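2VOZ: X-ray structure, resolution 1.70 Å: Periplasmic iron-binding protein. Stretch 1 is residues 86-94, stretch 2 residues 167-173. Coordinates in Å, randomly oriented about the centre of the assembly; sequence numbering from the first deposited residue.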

# COMPACT_ATOMS: atom_id res chain seq x y z
N VAL B 86 -19.03 -7.95 8.42
CA VAL B 86 -18.52 -9.29 8.61
C VAL B 86 -19.15 -9.77 9.91
O VAL B 86 -19.07 -9.08 10.95
N ASP B 87 -19.78 -10.94 9.80
CA ASP B 87 -20.38 -11.73 10.87
C ASP B 87 -21.84 -11.38 10.95
O ASP B 87 -22.20 -10.18 10.99
N ALA B 88 -22.68 -12.42 10.99
CA ALA B 88 -24.14 -12.23 11.12
C ALA B 88 -24.46 -11.44 12.38
O ALA B 88 -25.52 -10.80 12.48
N GLY B 89 -23.56 -11.49 13.36
CA GLY B 89 -23.78 -10.74 14.64
C GLY B 89 -23.65 -9.22 14.40
O GLY B 89 -24.26 -8.40 15.11
N MET B 90 -22.81 -8.83 13.44
CA MET B 90 -22.68 -7.41 13.08
C MET B 90 -23.81 -6.94 12.20
O MET B 90 -24.30 -5.83 12.37
N LEU B 91 -24.24 -7.78 11.25
CA LEU B 91 -25.44 -7.48 10.50
C LEU B 91 -26.63 -7.30 11.44
O LEU B 91 -27.45 -6.39 11.25
N TRP B 92 -26.70 -8.13 12.47
CA TRP B 92 -27.79 -8.02 13.43
C TRP B 92 -27.71 -6.67 14.18
O TRP B 92 -28.74 -6.04 14.42
N ARG B 93 -26.53 -6.23 14.58
CA ARG B 93 -26.44 -4.92 15.25
C ARG B 93 -26.93 -3.80 14.36
O ARG B 93 -27.61 -2.87 14.83
N ALA B 94 -26.63 -3.89 13.06
CA ALA B 94 -27.14 -2.93 12.08
C ALA B 94 -28.68 -2.99 11.98
O ALA B 94 -29.36 -1.97 11.96
N ASN B 167 -15.57 -10.88 21.53
CA ASN B 167 -15.39 -10.99 20.09
C ASN B 167 -16.63 -11.59 19.44
O ASN B 167 -17.19 -12.56 19.95
N VAL B 168 -17.04 -10.97 18.36
CA VAL B 168 -18.31 -11.36 17.72
C VAL B 168 -18.31 -12.78 17.19
O VAL B 168 -19.39 -13.43 17.16
N TYR B 169 -17.16 -13.29 16.75
CA TYR B 169 -17.15 -14.70 16.31
C TYR B 169 -17.55 -15.66 17.43
O TYR B 169 -18.25 -16.65 17.20
N ASN B 170 -17.08 -15.39 18.64
CA ASN B 170 -17.46 -16.19 19.82
C ASN B 170 -18.91 -15.97 20.17
O ASN B 170 -19.62 -16.94 20.45
N LEU B 171 -19.35 -14.71 20.20
CA LEU B 171 -20.75 -14.40 20.47
C LEU B 171 -21.64 -15.21 19.52
O LEU B 171 -22.62 -15.82 19.93
N SER B 172 -21.26 -15.25 18.24
CA SER B 172 -22.07 -15.97 17.27
C SER B 172 -22.04 -17.50 17.43
O SER B 172 -23.09 -18.18 17.25
N LEU B 173 -20.88 -18.06 17.77
CA LEU B 173 -20.82 -19.49 18.02
C LEU B 173 -21.69 -19.86 19.20
O LEU B 173 -22.47 -20.82 19.13

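Two helices, 88-94 and 168-173, cross almost at right angles (92°), their axes 9.6 Å apart at closest approach. Val86, chi1 t, points sideways and stays out of contact. Asp87, the buried N-cap residue of the first helix, points toward stretch 2 with chi1 t and joins the two segments: its OD2 accepts from Gly89 N (2.8 Å), capping its own helix, and also from Ser172 OG (2.6 Å), the one hydrogen bond between the stretches. Ser172, chi1 m, points toward stretch 1. The other carboxylate oxygen, Asp87 OD1, lies 3.6 Å from Val168 CG1 and 3.2 Å from Tyr169 CD1, at the edge of the tyrosine ring; Tyr169 (chi1 m) starts away from stretch 1, but its end comes nearer. Ala88 faces sideways. Gly89 lets the helices come close, its CA 3.9 Å from Val168 CG2; a CB here would clash with that methyl and sit tight against Ser172 OG. Val168, chi1 p, points inward and also meets Met90, whose m, m, m side chain places SD 4.2 Å from Val168 CG2. Leu91, Trp92 and Ala94 are out of reach. Arg93 (m, t, t) points toward stretch 2; Arg93 NH1 lies 3.7 Å from CD1 of Leu171 (m, t), whose CA-to-CB bond points toward stretch 1, with the methyl near the guanidinium plane.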

# COMPACT_ATOMS: atom_id res chain seq x y z
CB VAL B 86 -16.99 -9.29 8.66
CG1 VAL B 86 -16.45 -10.67 9.02
CG2 VAL B 86 -16.43 -8.78 7.32
CB ASP B 87 -19.67 -11.51 12.24
CG ASP B 87 -19.94 -12.65 13.22
OD1 ASP B 87 -18.97 -13.38 13.56
OD2 ASP B 87 -21.13 -12.85 13.62
CB ALA B 88 -24.89 -13.58 11.14
CB MET B 90 -21.31 -7.06 12.45
CG MET B 90 -20.11 -7.28 13.40
SD MET B 90 -20.30 -6.46 15.06
CE MET B 90 -20.55 -4.77 14.62
CB LEU B 91 -25.71 -8.58 9.48
CG LEU B 91 -24.64 -8.51 8.38
CD1 LEU B 91 -24.61 -9.87 7.58
CD2 LEU B 91 -24.85 -7.29 7.46
CB TRP B 92 -27.75 -9.22 14.39
CG TRP B 92 -28.71 -9.12 15.57
CD1 TRP B 92 -30.01 -9.52 15.59
CD2 TRP B 92 -28.42 -8.61 16.89
NE1 TRP B 92 -30.57 -9.30 16.82
CE2 TRP B 92 -29.62 -8.74 17.64
CE3 TRP B 92 -27.30 -8.03 17.49
CZ2 TRP B 92 -29.73 -8.33 18.96
CZ3 TRP B 92 -27.40 -7.63 18.82
CH2 TRP B 92 -28.60 -7.79 19.55
CB ARG B 93 -25.04 -4.61 15.74
CG ARG B 93 -24.61 -5.56 16.82
CD ARG B 93 -23.27 -5.09 17.43
NE ARG B 93 -22.75 -6.15 18.30
CZ ARG B 93 -21.50 -6.20 18.76
NH1 ARG B 93 -21.15 -7.21 19.55
NH2 ARG B 93 -20.62 -5.25 18.44
CB ALA B 94 -26.52 -3.20 10.70
CB ASN B 167 -14.21 -11.88 19.77
CG ASN B 167 -14.10 -12.15 18.29
OD1 ASN B 167 -14.53 -13.20 17.84
ND2 ASN B 167 -13.54 -11.21 17.54
CB VAL B 168 -18.73 -10.37 16.65
CG1 VAL B 168 -17.83 -10.54 15.39
CG2 VAL B 168 -20.26 -10.50 16.34
CB TYR B 169 -15.76 -15.15 15.82
CG TYR B 169 -15.07 -14.18 14.89
CD1 TYR B 169 -15.78 -13.38 14.01
CD2 TYR B 169 -13.67 -14.11 14.89
CE1 TYR B 169 -15.09 -12.50 13.16
CE2 TYR B 169 -13.00 -13.26 14.04
CZ TYR B 169 -13.71 -12.46 13.21
OH TYR B 169 -13.00 -11.61 12.38
CB ASN B 170 -16.59 -15.81 21.01
CG ASN B 170 -15.20 -16.36 20.92
OD1 ASN B 170 -14.92 -17.35 20.21
ND2 ASN B 170 -14.29 -15.71 21.64
CB LEU B 171 -21.02 -12.90 20.26
CG LEU B 171 -20.58 -11.99 21.42
CD1 LEU B 171 -20.60 -10.51 21.03
CD2 LEU B 171 -21.42 -12.24 22.65
CB SER B 172 -21.70 -15.53 15.84
OG SER B 172 -22.16 -14.17 15.66
CB LEU B 173 -19.40 -19.97 18.24
CG LEU B 173 -19.25 -21.46 18.56
CD1 LEU B 173 -19.80 -22.38 17.48
CD2 LEU B 173 -17.76 -21.77 18.82